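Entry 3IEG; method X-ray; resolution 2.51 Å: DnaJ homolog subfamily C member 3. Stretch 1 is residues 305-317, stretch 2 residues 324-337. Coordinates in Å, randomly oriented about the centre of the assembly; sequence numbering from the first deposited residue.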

# COMPACT_ATOMS: atom_id res chain seq x y z
N ASN A 305 5.60 8.48 26.01
CA ASN A 305 4.54 7.46 26.07
C ASN A 305 3.50 7.77 27.15
O ASN A 305 3.74 7.55 28.34
N VAL A 306 2.34 8.26 26.72
CA VAL A 306 1.28 8.70 27.63
C VAL A 306 0.80 7.57 28.56
O VAL A 306 0.68 7.78 29.77
N ASN A 307 0.55 6.38 28.00
CA ASN A 307 0.10 5.21 28.77
C ASN A 307 1.06 4.84 29.91
O ASN A 307 0.64 4.57 31.03
N ALA A 308 2.35 4.84 29.59
CA ALA A 308 3.42 4.53 30.54
C ALA A 308 3.50 5.58 31.64
O ALA A 308 3.73 5.25 32.81
N LEU A 309 3.32 6.84 31.26
CA LEU A 309 3.29 7.93 32.22
C LEU A 309 2.14 7.78 33.21
O LEU A 309 2.35 7.86 34.42
N LYS A 310 0.94 7.55 32.69
CA LYS A 310 -0.26 7.39 33.51
C LYS A 310 -0.13 6.19 34.44
O LYS A 310 -0.50 6.27 35.62
N ASP A 311 0.39 5.09 33.91
CA ASP A 311 0.50 3.86 34.68
C ASP A 311 1.59 3.96 35.76
O ASP A 311 1.39 3.47 36.88
N ARG A 312 2.71 4.60 35.42
CA ARG A 312 3.73 4.89 36.43
C ARG A 312 3.18 5.84 37.50
O ARG A 312 3.38 5.61 38.69
N ALA A 313 2.47 6.88 37.07
CA ALA A 313 1.78 7.76 37.99
C ALA A 313 0.93 6.93 38.95
O ALA A 313 1.16 6.96 40.15
N GLU A 314 -0.03 6.18 38.42
CA GLU A 314 -0.88 5.35 39.28
C GLU A 314 -0.07 4.51 40.28
O GLU A 314 -0.50 4.31 41.41
N ALA A 315 1.11 4.05 39.88
CA ALA A 315 1.96 3.26 40.76
C ALA A 315 2.62 4.11 41.85
O ALA A 315 2.83 3.63 42.97
N TYR A 316 2.96 5.36 41.53
CA TYR A 316 3.55 6.29 42.50
C TYR A 316 2.62 6.60 43.67
O TYR A 316 3.07 6.77 44.80
N LEU A 317 1.32 6.68 43.37
CA LEU A 317 0.28 6.97 44.35
C LEU A 317 0.11 5.87 45.40
O LEU A 317 -0.13 6.17 46.58
N GLU A 324 6.01 12.73 42.54
CA GLU A 324 6.41 12.02 41.32
C GLU A 324 5.20 11.66 40.47
O GLU A 324 5.28 11.64 39.24
N ALA A 325 4.07 11.40 41.13
CA ALA A 325 2.84 11.06 40.44
C ALA A 325 2.32 12.24 39.64
O ALA A 325 1.99 12.07 38.47
N ILE A 326 2.29 13.43 40.25
CA ILE A 326 1.79 14.62 39.54
C ILE A 326 2.74 15.02 38.41
O ILE A 326 2.30 15.39 37.33
N GLN A 327 4.04 14.91 38.66
CA GLN A 327 5.06 15.24 37.68
C GLN A 327 4.92 14.39 36.42
O GLN A 327 5.13 14.88 35.31
N ASP A 328 4.55 13.12 36.59
CA ASP A 328 4.29 12.22 35.47
C ASP A 328 2.98 12.53 34.74
O ASP A 328 2.92 12.41 33.52
N TYR A 329 1.93 12.92 35.47
CA TYR A 329 0.67 13.34 34.83
C TYR A 329 0.85 14.62 34.01
O TYR A 329 0.33 14.74 32.91
N GLU A 330 1.60 15.57 34.56
CA GLU A 330 1.90 16.83 33.88
C GLU A 330 2.65 16.63 32.55
O GLU A 330 2.36 17.31 31.57
N ALA A 331 3.59 15.69 32.54
CA ALA A 331 4.31 15.33 31.32
C ALA A 331 3.37 14.72 30.27
O ALA A 331 3.49 15.02 29.08
N ALA A 332 2.44 13.88 30.72
CA ALA A 332 1.47 13.27 29.83
C ALA A 332 0.49 14.31 29.30
O ALA A 332 0.16 14.30 28.11
N GLN A 333 0.06 15.22 30.18
CA GLN A 333 -0.93 16.24 29.83
C GLN A 333 -0.36 17.26 28.84
O GLN A 333 -1.10 17.86 28.06
N GLU A 334 0.96 17.43 28.87
CA GLU A 334 1.63 18.46 28.09
C GLU A 334 1.19 18.51 26.63
O GLU A 334 0.90 19.59 26.11
N HIS A 335 1.13 17.35 25.97
CA HIS A 335 0.68 17.29 24.57
C HIS A 335 -0.79 16.87 24.42
O HIS A 335 -1.33 16.89 23.31
N ASN A 336 -1.42 16.51 25.53
CA ASN A 336 -2.81 16.06 25.51
C ASN A 336 -3.69 16.95 26.38
O ASN A 336 -4.37 16.47 27.30
N GLU A 337 -3.68 18.24 26.06
CA GLU A 337 -4.36 19.30 26.81
C GLU A 337 -5.80 18.97 27.21
O GLU A 337 -6.23 19.29 28.33

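Ala313 points toward the other helix, while Ala325 points sideways. Ala313 CA and Ala325 CA are 4.2 Å apart, and Ala313 CB lies 3.7 Å from Ala325 O. The same methyl sits over one face of the Tyr329 ring. Ala313 CB is 3.8 Å from the Tyr329 ring centroid and 3.5 Å from Tyr329 CE1, a CH-pi contact. Tyr329 leaves its helix sideways, but its m rotamer (chi1 -86°) brings the ring back to the partner helix. The two helices run antiparallel, with their N-to-C directions 165° apart and their axes 8.0 Å apart at closest approach.

Ala325 is also covered by Tyr316 and Leu317. Tyr316 CB and Leu317 CD2 each lie 3.7 Å from Ala325 CB. Leu317 starts sideways, and its m, t rotamer brings its end nearer.

Towards the start of the first helix, Leu309 points in with chi1 m and chi2 t. Leu309 CD1 lies 3.9 Å from Ala332 CB and 4.1 Å from Ala331 CB. Val306, chi1 t, extends this apolar strip, with Val306 CG1 4.0 Å from Ala332 CB.

Tyr316 also points in, chi1 m. Glu324 CB covers one face of the Tyr316 ring, 3.5 Å from the Tyr316 ring centroid, a CH-pi contact, while the end of Glu324 leads away. At the ring edge, Tyr316 CE1 is 3.4 Å from Asp328 OD2.

Asp328 is the polar knob of the contact. It sits among Leu309, Arg312, Ala313 and Tyr316, with chi1 between wells at -91°. Arg312 starts sideways, but its end comes nearer and meets the carboxylate in a salt bridge. Arg312 NE donates to Asp328 OD2 at 2.6 Å, and Arg312 NH2 donates to Asp328 OD1 at 2.8 Å. A weak third bond joins Arg312 NH2 to Asp328 OD2 at 3.0 Å. Asp328 OD2 lies at the guanidinium edge, near its plane.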

# COMPACT_ATOMS: atom_id res chain seq x y z
CB ASN A 305 5.14 6.06 26.28
CG ASN A 305 4.10 4.94 26.15
OD1 ASN A 305 3.00 5.01 26.72
ND2 ASN A 305 4.45 3.89 25.43
CB VAL A 306 0.09 9.34 26.85
CG1 VAL A 306 -1.01 9.81 27.80
CG2 VAL A 306 0.58 10.51 26.01
CB ASN A 307 -0.10 3.99 27.87
CG ASN A 307 -1.25 4.17 26.88
OD1 ASN A 307 -2.23 4.86 27.16
ND2 ASN A 307 -1.13 3.52 25.73
CB ALA A 308 4.77 4.38 29.82
CB LEU A 309 3.22 9.29 31.51
CG LEU A 309 4.54 9.69 30.85
CD1 LEU A 309 4.34 10.85 29.88
CD2 LEU A 309 5.61 10.02 31.89
CB LYS A 310 -1.51 7.21 32.63
CG LYS A 310 -2.03 8.50 31.98
CD LYS A 310 -2.92 8.22 30.76
CE LYS A 310 -4.20 7.48 31.14
NZ LYS A 310 -5.01 7.18 29.93
CB ASP A 311 0.68 2.64 33.78
CG ASP A 311 -0.59 2.29 33.02
OD1 ASP A 311 -1.67 2.68 33.47
OD2 ASP A 311 -0.51 1.63 31.96
CB ARG A 312 5.02 5.45 35.84
CG ARG A 312 6.16 5.47 36.86
CD ARG A 312 7.51 5.70 36.25
NE ARG A 312 7.65 7.08 35.82
CZ ARG A 312 8.75 7.61 35.30
NH1 ARG A 312 9.84 6.86 35.12
NH2 ARG A 312 8.75 8.88 34.94
CB ALA A 313 0.92 8.76 37.23
CB GLU A 314 -1.82 4.47 38.45
CG GLU A 314 -3.19 5.10 38.17
CD GLU A 314 -4.14 4.17 37.39
OE1 GLU A 314 -4.25 2.97 37.77
OE2 GLU A 314 -4.77 4.65 36.41
CB ALA A 315 3.00 2.50 39.98
CB TYR A 316 3.99 7.59 41.84
CG TYR A 316 5.33 7.52 41.17
CD1 TYR A 316 5.57 8.20 39.98
CD2 TYR A 316 6.37 6.77 41.72
CE1 TYR A 316 6.80 8.14 39.35
CE2 TYR A 316 7.62 6.70 41.09
CZ TYR A 316 7.82 7.39 39.91
OH TYR A 316 9.04 7.33 39.29
CB LEU A 317 -1.06 7.22 43.65
CG LEU A 317 -1.22 8.47 42.77
CD1 LEU A 317 -2.55 8.43 42.02
CD2 LEU A 317 -1.12 9.74 43.61
CB GLU A 324 7.19 10.75 41.67
CG GLU A 324 8.63 10.99 42.12
CD GLU A 324 8.78 11.15 43.63
OE1 GLU A 324 7.78 11.41 44.34
OE2 GLU A 324 9.93 11.02 44.11
CB ALA A 325 1.78 10.57 41.42
CB ILE A 326 1.45 15.84 40.48
CG1 ILE A 326 2.70 16.67 40.86
CG2 ILE A 326 0.59 15.42 41.69
CD1 ILE A 326 3.07 16.70 42.35
CB GLN A 327 6.44 15.07 38.29
CG GLN A 327 7.56 15.61 37.44
CD GLN A 327 8.91 15.12 37.91
OE1 GLN A 327 9.66 14.51 37.13
NE2 GLN A 327 9.23 15.35 39.18
CB ASP A 328 4.37 10.74 35.89
CG ASP A 328 5.78 10.14 35.73
OD1 ASP A 328 6.67 10.81 35.17
OD2 ASP A 328 5.98 8.99 36.15
CB TYR A 329 -0.48 13.52 35.85
CG TYR A 329 -1.26 12.26 36.18
CD1 TYR A 329 -1.29 11.77 37.49
CD2 TYR A 329 -1.97 11.56 35.21
CE1 TYR A 329 -2.01 10.61 37.81
CE2 TYR A 329 -2.69 10.40 35.52
CZ TYR A 329 -2.70 9.93 36.82
OH TYR A 329 -3.39 8.79 37.15
CB GLU A 330 2.68 17.77 34.80
CG GLU A 330 1.78 18.61 35.71
CD GLU A 330 2.46 19.09 36.98
OE1 GLU A 330 3.69 18.90 37.12
OE2 GLU A 330 1.77 19.68 37.84
CB ALA A 331 5.46 14.37 31.64
CB ALA A 332 0.72 12.16 30.55
CB GLN A 333 -1.42 16.97 31.09
CG GLN A 333 -2.72 17.76 30.90
CD GLN A 333 -3.10 18.60 32.12
OE1 GLN A 333 -2.24 19.19 32.78
NE2 GLN A 333 -4.40 18.67 32.40
CB GLU A 334 3.14 18.32 28.19
CG GLU A 334 3.88 19.58 27.76
CD GLU A 334 5.38 19.48 27.97
OE1 GLU A 334 6.01 18.56 27.41
OE2 GLU A 334 5.93 20.35 28.68
CB HIS A 335 1.59 16.40 23.71
CG HIS A 335 2.73 17.14 23.07
ND1 HIS A 335 4.00 17.18 23.62
CD2 HIS A 335 2.78 17.88 21.94
CE1 HIS A 335 4.78 17.90 22.84
NE2 HIS A 335 4.07 18.34 21.82
CB ASN A 336 -2.90 14.59 25.92
CG ASN A 336 -2.06 13.69 25.05
OD1 ASN A 336 -0.83 13.78 25.04
ND2 ASN A 336 -2.72 12.81 24.32
CB GLU A 337 -4.35 20.60 26.00
CG GLU A 337 -2.96 21.21 25.81
CD GLU A 337 -2.35 21.67 27.12
OE1 GLU A 337 -2.92 22.58 27.76
OE2 GLU A 337 -1.29 21.12 27.52